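Long-range contacts in nitrogenase molybdenum-iron protein beta chain (Clostridium pasteurianum, PDB 4WES), which forms, with the alpha chain, the molybdenum-iron component of nitrogenase, which reduces dinitrogen to ammonium, and shares an [8Fe-7S] cluster with that chain: residues 36-41 with 99-104; 94-99 with 130-135; 241-246 with 347-352; 264-269 with 320-325. All coordinates share one frame; numbering follows the deposited sequence.

Interaction 1. Residues 36-41 with 99-104; sequences HNCLPH and IIAVHT
Cys38 and Ala101 meet on one face of a parallel strand pair, SG lying 3.5 Å from CB of Ala101. With SG anti to its backbone N (chi1 178°), Cys38 reaches forward over the neighbouring strand, while its CB packs at 3.6 Å against CG2 of Ile99. On the other face, with Leu39, Ile100 and Val102, lies His41. Its CB sits 3.7 Å from CG2 of Ile100, and CG1 of Val102 lies at the edge of the imidazole, near its plane. Both ring nitrogens are held from outside the pair, ND1 by Ser67 and NE2 by Ser69, which fixes how the ring is turned. His103 is placed differently: its ring lies with one face toward the carbonyl of His41, whose O is 3.5 Å from ND1 and offset toward the rim. That same oxygen takes the N-H of His103 at 2.9 Å, in a nearly linear bond (167°). Three more backbone bonds, given by Leu39, Ala101 and His41, and a weak one from Ile99 N to Asn37 O make up the ladder. Strand 99-104 has 133-136 as its other neighbour. Helix 81-95 covers Leu39 and Ile100; helix 24-33 packs on Pro40 and His103, the His103 side chain lying about 7 Å from the [8Fe-7S] cluster.

Interaction 2. Residues 94-99 with 130-135; sequences LYNPDI and EGKLVI
Lys132 reaches across to Asn96, Pro97 and Asp98 with almost its whole side chain. Its CB starts 4.0 Å from the carbonyl O of Asp98, and a bend at chi2 (-66°) sets CD 3.3 Å from O of Pro97. CE passes 3.2 Å from OD1 of Asn96, and NZ then meets three protein oxygens. The shortest bond, 2.7 Å, goes from NZ to OD1 of Asn96, whose side chain crosses the lysine at about a right angle; NZ stands well above the amide plane. NZ also bonds O of Pro97 from above that carbonyl's plane. NZ lies 3.1 Å from OD1 of Asp98 in a salt bridge, met on that oxygen's anti lone pair, while OD2 of the same carboxylate takes the ND2 of Asn37. A water accepts from both NZ and ND2 of Asn96, bridging the two side chains. Beyond the lysine, Leu133 N bonds O of Asp98 at 3.1 Å, and CD1 of Ile99 rests 3.9 Å from CG2 of Ile135. The turn leaving helix 81-95 is thus tied to the residue leading into strand 133-136, outermost in its sheet within this chain; helix 146-161 packs on Ile99, Leu133 and Ile135, and Ile226 of helix 226-231 on Asp98.

Interaction 3. Residues 241-246 with 347-352; sequences LGSYAS and GMKFQK
Tyr244 brings its hydroxyl to the first turn of helix 348-360, where OH accepts the backbone N-H of Phe350 at 3.0 Å, with 148° at the hydrogen. The donor N lies at the edge of the phenol ring, near its plane. Around this bond, OH also rests 3.4 Å from CB of Phe350, whose side chain crosses the tyrosine at about a right angle, and CE1 lies 3.9 Å from CB of Lys349. On the proton-donating side OH gives its hydrogen to a water 2.6 Å away, and that water donates to O of Gly347 at 2.7 Å. Lys349 runs back toward the other helix: with CG anti to the backbone N (chi1 -171°), its chain stays extended as far as CE and brings CD to 3.2 Å from OG of Ser243.

One shell out, Asp322 accepts from the backbone N-H groups of Tyr244 and Ala245, holding the start of helix 243-257 in place, and Pro321 packs on the phenol. Phe350 is wedged among helix 321-333 and strands 337-343 and 367-370. The phenol thus acts as acceptor and donor at once. It satisfies an amide of the opening helical turn, where N-H groups lack a carbonyl of their own helix, and through the water it reaches the carbonyl of Gly347 just before that turn.

Interaction 4. Residues 264-269 with 320-325; sequences LRTPIG and DPDEII
The loop linking strand 261-264 to helix 270-284 packs here against the first turns of helix 321-333, at a buried seam of the beta chain's alpha/beta core where Thr266 faces Asp322. OG1 of Thr266 touches CB of Asp322 at 3.3 Å, the two side chains crossing at about a right angle. Thr266 OG1 is anti to the carbonyl carbon (chi1 -56°), which turns it to the helix. A water forms the polar link: it accepts from Thr266 N at 2.9 Å and donates to O of Asp322 at 2.8 Å. Near it, CG2 of Ile325 lies over a face of the Arg265 guanidinium, 3.6 Å from NE, while NH2 of the arginine forms a salt bridge with Glu353. Farther along the loop, CD1 of Ile268 approaches O of Glu323 at 3.9 Å.

The helix start has its own bracing. OE2 of Glu323 takes the N-H of Asp320 in an almost straight 2.8 Å bond (177°), and OE1 pairs with Lys424. The carboxylate of Asp322 is engaged at the start of helix 243-257. In the loop itself, Ile268 N bonds O of Thr266 around Pro267, the centre of an inverse gamma turn. Such a strand-loop-helix connection after a parallel strand is typical of Rossmann-like alpha/beta folds, and here the loop lies against a helix that follows strand 314-318 of another parallel sheet.

In the fold
The four contacts form two neighbouring pairs. Interactions 1 and 2 have centres 9 Å apart, share Ile99 and alternate along the chain; together they join strands 38-43, 99-104 and 133-136 of one parallel sheet. Interactions 3 and 4 are also 9 Å apart, with interaction 4 nested inside the loop that interaction 3 closes. Helix 321-333 serves both: it carries segment 320-325 of interaction 4, and its Asp322 accepts from the backbone N of Tyr244 in interaction 3. They bring the sheet of strands 237-241 and 261-264 up to the one containing 314-318 and 337-343. About 26 to 34 Å separates the centres of one pair from those of the other. The first pair lies within one sheet, the second where two alpha/beta units meet.

Interaction 1. Residues 36-41 with 99-104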
loop_
_atom_site.group_PDB
_atom_site.type_symbol
_atom_site.label_atom_id
_atom_site.label_comp_id
_atom_site.label_asym_id
_atom_site.label_seq_id
_atom_site.Cartn_x
_atom_site.Cartn_y
_atom_site.Cartn_z
ATOM N N HIS B 36 3.708 -19.909 -26.600
ATOM C CA HIS B 36 5.089 -20.268 -26.369
ATOM C C HIS B 36 5.903 -20.217 -27.678
ATOM O O HIS B 36 5.442 -20.692 -28.737
ATOM C CB HIS B 36 5.141 -21.679 -25.776
ATOM C CG HIS B 36 6.498 -22.125 -25.378
ATOM N ND1 HIS B 36 7.214 -21.526 -24.367
ATOM C CD2 HIS B 36 7.275 -23.140 -25.829
ATOM C CE1 HIS B 36 8.382 -22.127 -24.226
ATOM N NE2 HIS B 36 8.436 -23.117 -25.099
ATOM N N ASN B 37 7.118 -19.664 -27.601
ATOM C CA ASN B 37 8.046 -19.626 -28.728
ATOM C C ASN B 37 7.478 -18.844 -29.904
ATOM O O ASN B 37 7.764 -19.122 -31.057
ATOM C CB ASN B 37 8.522 -21.031 -29.144
ATOM C CG ASN B 37 9.405 -21.664 -28.122
ATOM O OD1 ASN B 37 9.754 -21.046 -27.105
ATOM N ND2 ASN B 37 9.769 -22.933 -28.386
ATOM N N CYS B 38 6.697 -17.817 -29.583
ATOM C CA CYS B 38 6.119 -16.920 -30.579
ATOM C C CYS B 38 6.810 -15.570 -30.591
ATOM O O CYS B 38 6.995 -14.944 -29.541
ATOM C CB CYS B 38 4.648 -16.705 -30.259
ATOM S SG CYS B 38 3.779 -15.584 -31.343
ATOM N N LEU B 39 7.177 -15.102 -31.786
ATOM C CA LEU B 39 7.571 -13.721 -31.941
ATOM C C LEU B 39 6.389 -12.937 -32.551
ATOM O O LEU B 39 5.993 -13.194 -33.691
ATOM C CB LEU B 39 8.814 -13.562 -32.832
ATOM C CG LEU B 39 9.406 -12.168 -32.887
ATOM C CD1 LEU B 39 9.869 -11.712 -31.523
ATOM C CD2 LEU B 39 10.508 -12.103 -33.916
ATOM N N PRO B 40 5.836 -11.974 -31.818
ATOM C CA PRO B 40 4.852 -11.070 -32.416
ATOM C C PRO B 40 5.499 -10.240 -33.521
ATOM O O PRO B 40 6.673 -9.847 -33.394
ATOM C CB PRO B 40 4.430 -10.154 -31.256
ATOM C CG PRO B 40 4.884 -10.870 -30.010
ATOM C CD PRO B 40 6.127 -11.612 -30.416
ATOM N N HIS B 41 4.729 -9.953 -34.580
ATOM C CA HIS B 41 5.201 -9.151 -35.694
ATOM C C HIS B 41 4.214 -8.073 -36.027
ATOM O O HIS B 41 3.035 -8.342 -36.268
ATOM C CB HIS B 41 5.420 -10.006 -36.942
ATOM C CG HIS B 41 5.995 -9.238 -38.074
ATOM N ND1 HIS B 41 7.326 -8.907 -38.144
ATOM C CD2 HIS B 41 5.385 -8.628 -39.125
ATOM C CE1 HIS B 41 7.515 -8.163 -39.213
ATOM N NE2 HIS B 41 6.363 -7.984 -39.830
ATOM N N ILE B 99 6.708 -19.829 -34.167
ATOM C CA ILE B 99 5.542 -19.223 -34.779
ATOM C C ILE B 99 5.722 -17.712 -34.785
ATOM O O ILE B 99 6.149 -17.130 -33.798
ATOM C CB ILE B 99 4.240 -19.666 -34.072
ATOM C CG1 ILE B 99 3.018 -19.054 -34.736
ATOM C CG2 ILE B 99 4.267 -19.395 -32.572
ATOM C CD1 ILE B 99 1.707 -19.669 -34.273
ATOM N N ILE B 100 5.417 -17.105 -35.933
ATOM C CA ILE B 100 5.335 -15.655 -36.066
ATOM C C ILE B 100 3.856 -15.292 -36.057
ATOM O O ILE B 100 3.096 -15.810 -36.861
ATOM C CB ILE B 100 6.012 -15.170 -37.360
ATOM C CG1 ILE B 100 7.495 -15.560 -37.387
ATOM C CG2 ILE B 100 5.829 -13.667 -37.510
ATOM C CD1 ILE B 100 8.185 -15.224 -38.682
ATOM N N ALA B 101 3.456 -14.407 -35.132
ATOM C CA ALA B 101 2.063 -14.001 -35.050
ATOM C C ALA B 101 1.966 -12.542 -35.489
ATOM O O ALA B 101 2.350 -11.633 -34.771
ATOM C CB ALA B 101 1.532 -14.157 -33.649
ATOM N N VAL B 102 1.464 -12.356 -36.702
ATOM C CA VAL B 102 1.404 -11.039 -37.344
ATOM C C VAL B 102 0.121 -10.304 -36.957
ATOM O O VAL B 102 -0.973 -10.876 -36.987
ATOM C CB VAL B 102 1.427 -11.214 -38.880
ATOM C CG1 VAL B 102 1.351 -9.846 -39.551
ATOM C CG2 VAL B 102 2.690 -11.953 -39.309
ATOM N N HIS B 103 0.262 -9.018 -36.629
ATOM C CA HIS B 103 -0.875 -8.135 -36.544
ATOM C C HIS B 103 -0.564 -6.902 -37.411
ATOM O O HIS B 103 0.549 -6.788 -37.956
ATOM C CB HIS B 103 -1.185 -7.752 -35.082
ATOM C CG HIS B 103 -0.064 -7.026 -34.393
ATOM N ND1 HIS B 103 0.849 -7.650 -33.575
ATOM C CD2 HIS B 103 0.326 -5.727 -34.447
ATOM C CE1 HIS B 103 1.711 -6.746 -33.121
ATOM N NE2 HIS B 103 1.422 -5.581 -33.650
ATOM N N THR B 104 -1.559 -6.027 -37.579
ATOM C CA THR B 104 -1.419 -4.925 -38.518
ATOM C C THR B 104 -1.550 -3.591 -37.790
ATOM O O THR B 104 -1.735 -3.546 -36.598
ATOM C CB THR B 104 -2.412 -5.072 -39.665
ATOM O OG1 THR B 104 -3.730 -5.056 -39.122
ATOM C CG2 THR B 104 -2.168 -6.362 -40.436
#

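Interaction 2. Residues 94-99 with 130-135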
loop_
_atom_site.group_PDB
_atom_site.type_symbol
_atom_site.label_atom_id
_atom_site.label_comp_id
_atom_site.label_asym_id
_atom_site.label_seq_id
_atom_site.Cartn_x
_atom_site.Cartn_y
_atom_site.Cartn_z
ATOM N N LEU B 94 17.625 -15.313 -37.854
ATOM C CA LEU B 94 18.294 -14.726 -36.709
ATOM C C LEU B 94 17.710 -15.160 -35.405
ATOM O O LEU B 94 18.456 -15.271 -34.426
ATOM C CB LEU B 94 18.252 -13.202 -36.764
ATOM C CG LEU B 94 19.084 -12.509 -37.810
ATOM C CD1 LEU B 94 18.857 -10.997 -37.734
ATOM C CD2 LEU B 94 20.564 -12.820 -37.626
ATOM N N TYR B 95 16.378 -15.278 -35.333
ATOM C CA TYR B 95 15.695 -15.396 -34.061
ATOM C C TYR B 95 14.921 -16.685 -33.861
ATOM O O TYR B 95 14.503 -16.972 -32.742
ATOM C CB TYR B 95 14.798 -14.162 -33.861
ATOM C CG TYR B 95 15.584 -12.852 -33.950
ATOM C CD1 TYR B 95 16.692 -12.637 -33.142
ATOM C CD2 TYR B 95 15.261 -11.894 -34.893
ATOM C CE1 TYR B 95 17.443 -11.477 -33.243
ATOM C CE2 TYR B 95 15.994 -10.706 -34.980
ATOM C CZ TYR B 95 17.098 -10.532 -34.168
ATOM O OH TYR B 95 17.839 -9.368 -34.248
ATOM N N ASN B 96 14.701 -17.441 -34.937
ATOM C CA ASN B 96 14.164 -18.792 -34.832
ATOM C C ASN B 96 12.976 -19.000 -33.877
ATOM O O ASN B 96 12.987 -19.915 -33.066
ATOM C CB ASN B 96 15.288 -19.764 -34.448
ATOM C CG ASN B 96 14.903 -21.200 -34.667
ATOM O OD1 ASN B 96 14.155 -21.528 -35.593
ATOM N ND2 ASN B 96 15.425 -22.062 -33.829
ATOM N N PRO B 97 11.900 -18.174 -33.980
ATOM C CA PRO B 97 10.685 -18.527 -33.263
ATOM C C PRO B 97 10.093 -19.802 -33.874
ATOM O O PRO B 97 10.435 -20.164 -35.006
ATOM C CB PRO B 97 9.778 -17.319 -33.526
ATOM C CG PRO B 97 10.198 -16.870 -34.881
ATOM C CD PRO B 97 11.689 -17.063 -34.924
ATOM N N ASP B 98 9.160 -20.433 -33.157
ATOM C CA ASP B 98 8.391 -21.548 -33.739
ATOM C C ASP B 98 7.188 -21.026 -34.541
ATOM O O ASP B 98 6.690 -21.701 -35.447
ATOM C CB ASP B 98 7.941 -22.523 -32.659
ATOM C CG ASP B 98 9.086 -23.314 -32.075
ATOM O OD1 ASP B 98 10.189 -23.319 -32.652
ATOM O OD2 ASP B 98 8.868 -23.932 -31.020
ATOM N N ILE B 99 6.708 -19.829 -34.167
ATOM C CA ILE B 99 5.542 -19.223 -34.779
ATOM C C ILE B 99 5.722 -17.712 -34.785
ATOM O O ILE B 99 6.149 -17.130 -33.798
ATOM C CB ILE B 99 4.240 -19.666 -34.072
ATOM C CG1 ILE B 99 3.018 -19.054 -34.736
ATOM C CG2 ILE B 99 4.267 -19.395 -32.572
ATOM C CD1 ILE B 99 1.707 -19.669 -34.273
ATOM N N GLU B 130 10.175 -25.938 -42.432
ATOM C CA GLU B 130 9.335 -27.029 -42.041
ATOM C C GLU B 130 9.137 -26.973 -40.539
ATOM O O GLU B 130 10.078 -26.757 -39.773
ATOM C CB GLU B 130 10.001 -28.356 -42.433
ATOM C CG GLU B 130 9.182 -29.607 -42.131
ATOM C CD GLU B 130 7.843 -29.617 -42.853
ATOM O OE1 GLU B 130 7.864 -29.288 -44.149
ATOM O OE2 GLU B 130 6.765 -29.961 -42.126
ATOM N N GLY B 131 7.907 -27.175 -40.103
ATOM C CA GLY B 131 7.643 -27.161 -38.673
ATOM C C GLY B 131 7.384 -25.790 -38.086
ATOM O O GLY B 131 7.010 -25.690 -36.927
ATOM N N LYS B 132 7.592 -24.749 -38.886
ATOM C CA LYS B 132 7.376 -23.376 -38.424
ATOM C C LYS B 132 6.055 -22.878 -38.953
ATOM O O LYS B 132 5.551 -23.352 -39.975
ATOM C CB LYS B 132 8.482 -22.436 -38.917
ATOM C CG LYS B 132 9.869 -22.875 -38.509
ATOM C CD LYS B 132 10.085 -22.818 -37.014
ATOM C CE LYS B 132 11.549 -22.964 -36.647
ATOM N NZ LYS B 132 11.796 -22.801 -35.206
ATOM N N LEU B 133 5.523 -21.841 -38.293
ATOM C CA LEU B 133 4.223 -21.311 -38.650
ATOM C C LEU B 133 4.229 -19.793 -38.724
ATOM O O LEU B 133 4.929 -19.118 -37.953
ATOM C CB LEU B 133 3.171 -21.730 -37.621
ATOM C CG LEU B 133 2.907 -23.219 -37.506
ATOM C CD1 LEU B 133 2.078 -23.563 -36.297
ATOM C CD2 LEU B 133 2.233 -23.719 -38.773
ATOM N N VAL B 134 3.410 -19.251 -39.624
ATOM C CA VAL B 134 3.086 -17.803 -39.663
ATOM C C VAL B 134 1.579 -17.665 -39.652
ATOM O O VAL B 134 0.889 -18.228 -40.499
ATOM C CB VAL B 134 3.653 -17.121 -40.931
ATOM C CG1 VAL B 134 3.283 -15.634 -40.926
ATOM C CG2 VAL B 134 5.163 -17.302 -41.038
ATOM N N ILE B 135 1.076 -16.952 -38.647
ATOM C CA ILE B 135 -0.333 -16.677 -38.531
ATOM C C ILE B 135 -0.558 -15.166 -38.517
ATOM O O ILE B 135 0.390 -14.397 -38.369
ATOM C CB ILE B 135 -0.938 -17.333 -37.266
ATOM C CG1 ILE B 135 -0.513 -16.672 -35.964
ATOM C CG2 ILE B 135 -0.608 -18.825 -37.245
ATOM C CD1 ILE B 135 -1.336 -17.105 -34.787
HETATM O O HOH W 1 14.394 -24.660 -35.124
#

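Interaction 3. Residues 241-246 with 347-352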
loop_
_atom_site.group_PDB
_atom_site.type_symbol
_atom_site.label_atom_id
_atom_site.label_comp_id
_atom_site.label_asym_id
_atom_site.label_seq_id
_atom_site.Cartn_x
_atom_site.Cartn_y
_atom_site.Cartn_z
ATOM N N LEU B 241 -13.945 -15.624 -20.738
ATOM C CA LEU B 241 -13.970 -14.748 -19.583
ATOM C C LEU B 241 -13.817 -13.321 -20.059
ATOM O O LEU B 241 -12.733 -12.925 -20.522
ATOM C CB LEU B 241 -12.864 -15.080 -18.609
ATOM C CG LEU B 241 -12.782 -16.522 -18.105
ATOM C CD1 LEU B 241 -11.765 -16.667 -16.996
ATOM C CD2 LEU B 241 -14.105 -17.104 -17.656
ATOM N N GLY B 242 -14.888 -12.547 -19.956
ATOM C CA GLY B 242 -14.879 -11.163 -20.429
ATOM C C GLY B 242 -15.284 -11.130 -21.888
ATOM O O GLY B 242 -14.498 -11.409 -22.766
ATOM N N SER B 243 -16.526 -10.728 -22.158
ATOM C CA SER B 243 -17.036 -10.811 -23.519
ATOM C C SER B 243 -16.258 -9.965 -24.529
ATOM O O SER B 243 -16.078 -10.394 -25.670
ATOM C CB SER B 243 -18.518 -10.486 -23.572
ATOM O OG SER B 243 -18.748 -9.127 -23.232
ATOM N N TYR B 244 -15.819 -8.777 -24.126
ATOM C CA TYR B 244 -15.122 -7.932 -25.078
ATOM C C TYR B 244 -13.841 -8.583 -25.578
ATOM O O TYR B 244 -13.536 -8.558 -26.780
ATOM C CB TYR B 244 -14.804 -6.563 -24.493
ATOM C CG TYR B 244 -15.950 -5.583 -24.415
ATOM C CD1 TYR B 244 -16.958 -5.735 -23.487
ATOM C CD2 TYR B 244 -15.964 -4.451 -25.225
ATOM C CE1 TYR B 244 -17.975 -4.797 -23.356
ATOM C CE2 TYR B 244 -16.957 -3.490 -25.096
ATOM C CZ TYR B 244 -17.960 -3.656 -24.169
ATOM O OH TYR B 244 -18.940 -2.698 -24.014
ATOM N N ALA B 245 -13.036 -9.105 -24.651
ATOM C CA ALA B 245 -11.756 -9.671 -25.010
ATOM C C ALA B 245 -11.867 -11.084 -25.604
ATOM O O ALA B 245 -11.010 -11.468 -26.405
ATOM C CB ALA B 245 -10.830 -9.718 -23.798
ATOM N N SER B 246 -12.840 -11.855 -25.142
ATOM C CA SER B 246 -12.759 -13.293 -25.296
ATOM C C SER B 246 -13.843 -13.929 -26.184
ATOM O O SER B 246 -13.645 -15.043 -26.698
ATOM C CB SER B 246 -12.794 -13.964 -23.921
ATOM O OG SER B 246 -11.738 -13.465 -23.114
ATOM N N GLY B 347 -18.719 0.343 -27.313
ATOM C CA GLY B 347 -19.641 -0.786 -27.226
ATOM C C GLY B 347 -20.751 -0.526 -26.230
ATOM O O GLY B 347 -20.526 0.068 -25.183
ATOM N N MET B 348 -21.955 -0.996 -26.548
ATOM C CA MET B 348 -23.118 -0.765 -25.693
ATOM C C MET B 348 -23.195 -1.679 -24.479
ATOM O O MET B 348 -23.859 -1.360 -23.508
ATOM C CB MET B 348 -24.413 -0.927 -26.492
ATOM C CG MET B 348 -24.467 -0.023 -27.709
ATOM S SD MET B 348 -24.520 1.717 -27.248
ATOM C CE MET B 348 -22.804 2.210 -27.144
ATOM N N LYS B 349 -22.508 -2.823 -24.540
ATOM C CA LYS B 349 -22.639 -3.783 -23.440
ATOM C C LYS B 349 -22.279 -3.183 -22.097
ATOM O O LYS B 349 -22.973 -3.379 -21.110
ATOM C CB LYS B 349 -21.830 -5.043 -23.702
ATOM C CG LYS B 349 -22.126 -6.131 -22.702
ATOM C CD LYS B 349 -21.514 -7.461 -23.076
ATOM C CE LYS B 349 -22.018 -8.557 -22.137
ATOM N NZ LYS B 349 -21.976 -8.145 -20.701
ATOM N N PHE B 350 -21.175 -2.436 -22.070
ATOM C CA PHE B 350 -20.700 -1.799 -20.825
ATOM C C PHE B 350 -21.787 -0.937 -20.221
ATOM O O PHE B 350 -22.083 -1.010 -19.015
ATOM C CB PHE B 350 -19.460 -0.980 -21.163
ATOM C CG PHE B 350 -18.860 -0.223 -20.018
ATOM C CD1 PHE B 350 -19.213 1.092 -19.743
ATOM C CD2 PHE B 350 -17.816 -0.757 -19.292
ATOM C CE1 PHE B 350 -18.562 1.818 -18.755
ATOM C CE2 PHE B 350 -17.185 -0.046 -18.327
ATOM C CZ PHE B 350 -17.544 1.247 -18.044
ATOM N N GLN B 351 -22.386 -0.081 -21.044
ATOM C CA GLN B 351 -23.438 0.792 -20.564
ATOM C C GLN B 351 -24.612 0.005 -19.988
ATOM O O GLN B 351 -25.108 0.300 -18.902
ATOM C CB GLN B 351 -23.947 1.634 -21.728
ATOM C CG GLN B 351 -24.902 2.719 -21.322
ATOM C CD GLN B 351 -24.171 3.978 -20.914
ATOM O OE1 GLN B 351 -23.272 4.442 -21.622
ATOM N NE2 GLN B 351 -24.528 4.523 -19.771
ATOM N N LYS B 352 -25.054 -0.986 -20.741
ATOM C CA LYS B 352 -26.190 -1.784 -20.297
ATOM C C LYS B 352 -25.900 -2.515 -18.993
ATOM O O LYS B 352 -26.734 -2.513 -18.082
ATOM C CB LYS B 352 -26.574 -2.789 -21.376
ATOM C CG LYS B 352 -27.262 -2.158 -22.567
ATOM C CD LYS B 352 -27.547 -3.198 -23.638
ATOM C CE LYS B 352 -27.912 -2.582 -24.976
ATOM N NZ LYS B 352 -27.831 -3.633 -26.025
HETATM O O HOH W 2 -18.022 -0.216 -24.084
#

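Interaction 4. Residues 264-269 with 320-325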
loop_
_atom_site.group_PDB
_atom_site.type_symbol
_atom_site.label_atom_id
_atom_site.label_comp_id
_atom_site.label_asym_id
_atom_site.label_seq_id
_atom_site.Cartn_x
_atom_site.Cartn_y
_atom_site.Cartn_z
ATOM N N LEU B 264 -18.701 -15.623 -19.498
ATOM C CA LEU B 264 -18.700 -15.282 -18.081
ATOM C C LEU B 264 -18.081 -13.911 -17.913
ATOM O O LEU B 264 -17.289 -13.460 -18.756
ATOM C CB LEU B 264 -17.864 -16.296 -17.298
ATOM C CG LEU B 264 -18.410 -17.725 -17.258
ATOM C CD1 LEU B 264 -17.338 -18.685 -16.756
ATOM C CD2 LEU B 264 -19.673 -17.809 -16.400
ATOM N N ARG B 265 -18.437 -13.228 -16.840
ATOM C CA ARG B 265 -17.716 -12.027 -16.470
ATOM C C ARG B 265 -16.283 -12.370 -16.051
ATOM O O ARG B 265 -16.005 -13.453 -15.511
ATOM C CB ARG B 265 -18.403 -11.401 -15.299
ATOM C CG ARG B 265 -19.573 -10.607 -15.692
ATOM C CD ARG B 265 -20.096 -9.801 -14.496
ATOM N NE ARG B 265 -21.155 -9.035 -15.029
ATOM C CZ ARG B 265 -22.078 -8.428 -14.344
ATOM N NH1 ARG B 265 -22.117 -8.536 -13.031
ATOM N NH2 ARG B 265 -22.989 -7.741 -14.991
ATOM N N THR B 266 -15.389 -11.420 -16.278
ATOM C CA THR B 266 -14.086 -11.526 -15.637
ATOM C C THR B 266 -14.304 -11.788 -14.153
ATOM O O THR B 266 -15.078 -11.057 -13.539
ATOM C CB THR B 266 -13.308 -10.221 -15.830
ATOM O OG1 THR B 266 -13.217 -9.914 -17.226
ATOM C CG2 THR B 266 -11.942 -10.315 -15.235
ATOM N N PRO B 267 -13.621 -12.796 -13.572
ATOM C CA PRO B 267 -14.015 -13.181 -12.213
ATOM C C PRO B 267 -13.349 -12.284 -11.168
ATOM O O PRO B 267 -12.333 -12.659 -10.571
ATOM C CB PRO B 267 -13.575 -14.671 -12.118
ATOM C CG PRO B 267 -12.479 -14.782 -13.123
ATOM C CD PRO B 267 -12.910 -13.886 -14.267
ATOM N N ILE B 268 -13.930 -11.101 -10.971
ATOM C CA ILE B 268 -13.529 -10.146 -9.935
ATOM C C ILE B 268 -14.675 -9.989 -8.974
ATOM O O ILE B 268 -15.798 -9.667 -9.387
ATOM C CB ILE B 268 -13.117 -8.787 -10.544
ATOM C CG1 ILE B 268 -11.922 -8.941 -11.484
ATOM C CG2 ILE B 268 -12.825 -7.779 -9.430
ATOM C CD1 ILE B 268 -11.603 -7.700 -12.286
ATOM N N GLY B 269 -14.399 -10.183 -7.685
ATOM C CA GLY B 269 -15.406 -10.031 -6.638
ATOM C C GLY B 269 -16.163 -11.295 -6.315
ATOM O O GLY B 269 -15.791 -12.396 -6.745
ATOM N N ASP B 320 -10.800 -0.788 -18.762
ATOM C CA ASP B 320 -11.240 -1.608 -19.863
ATOM C C ASP B 320 -12.569 -2.281 -19.497
ATOM O O ASP B 320 -12.875 -2.527 -18.326
ATOM C CB ASP B 320 -10.142 -2.624 -20.189
ATOM C CG ASP B 320 -8.893 -1.984 -20.682
ATOM O OD1 ASP B 320 -8.954 -0.848 -21.212
ATOM O OD2 ASP B 320 -7.810 -2.619 -20.591
ATOM N N PRO B 321 -13.414 -2.596 -20.503
ATOM C CA PRO B 321 -14.808 -2.867 -20.159
ATOM C C PRO B 321 -15.013 -4.115 -19.330
ATOM O O PRO B 321 -15.808 -4.107 -18.377
ATOM C CB PRO B 321 -15.523 -2.977 -21.515
ATOM C CG PRO B 321 -14.615 -2.445 -22.520
ATOM C CD PRO B 321 -13.221 -2.380 -21.941
ATOM N N ASP B 322 -14.349 -5.231 -19.674
ATOM C CA ASP B 322 -14.615 -6.466 -18.945
ATOM C C ASP B 322 -14.262 -6.312 -17.458
ATOM O O ASP B 322 -15.030 -6.685 -16.572
ATOM C CB ASP B 322 -13.842 -7.649 -19.534
ATOM C CG ASP B 322 -14.182 -7.952 -21.000
ATOM O OD1 ASP B 322 -15.377 -7.871 -21.361
ATOM O OD2 ASP B 322 -13.222 -8.276 -21.754
ATOM N N GLU B 323 -13.060 -5.790 -17.207
ATOM C CA GLU B 323 -12.573 -5.626 -15.842
ATOM C C GLU B 323 -13.386 -4.612 -15.055
ATOM O O GLU B 323 -13.646 -4.799 -13.865
ATOM C CB GLU B 323 -11.059 -5.192 -15.872
ATOM C CG GLU B 323 -10.802 -3.783 -16.445
ATOM C CD GLU B 323 -9.327 -3.287 -16.610
ATOM O OE1 GLU B 323 -8.444 -4.190 -16.379
ATOM O OE2 GLU B 323 -9.092 -1.960 -16.845
ATOM N N ILE B 324 -13.810 -3.534 -15.715
ATOM C CA ILE B 324 -14.556 -2.486 -15.007
ATOM C C ILE B 324 -16.014 -2.898 -14.744
ATOM O O ILE B 324 -16.569 -2.538 -13.724
ATOM C CB ILE B 324 -14.440 -1.130 -15.736
ATOM C CG1 ILE B 324 -12.998 -0.628 -15.737
ATOM C CG2 ILE B 324 -15.372 -0.092 -15.129
ATOM C CD1 ILE B 324 -12.418 -0.335 -14.350
ATOM N N ILE B 325 -16.616 -3.695 -15.637
ATOM C CA ILE B 325 -17.917 -4.236 -15.315
ATOM C C ILE B 325 -17.851 -5.053 -14.028
ATOM O O ILE B 325 -18.659 -4.893 -13.131
ATOM C CB ILE B 325 -18.460 -5.077 -16.489
ATOM C CG1 ILE B 325 -18.854 -4.167 -17.670
ATOM C CG2 ILE B 325 -19.654 -5.945 -16.059
ATOM C CD1 ILE B 325 -18.998 -4.929 -18.965
HETATM O O HOH W 3 -16.606 -8.905 -17.135
#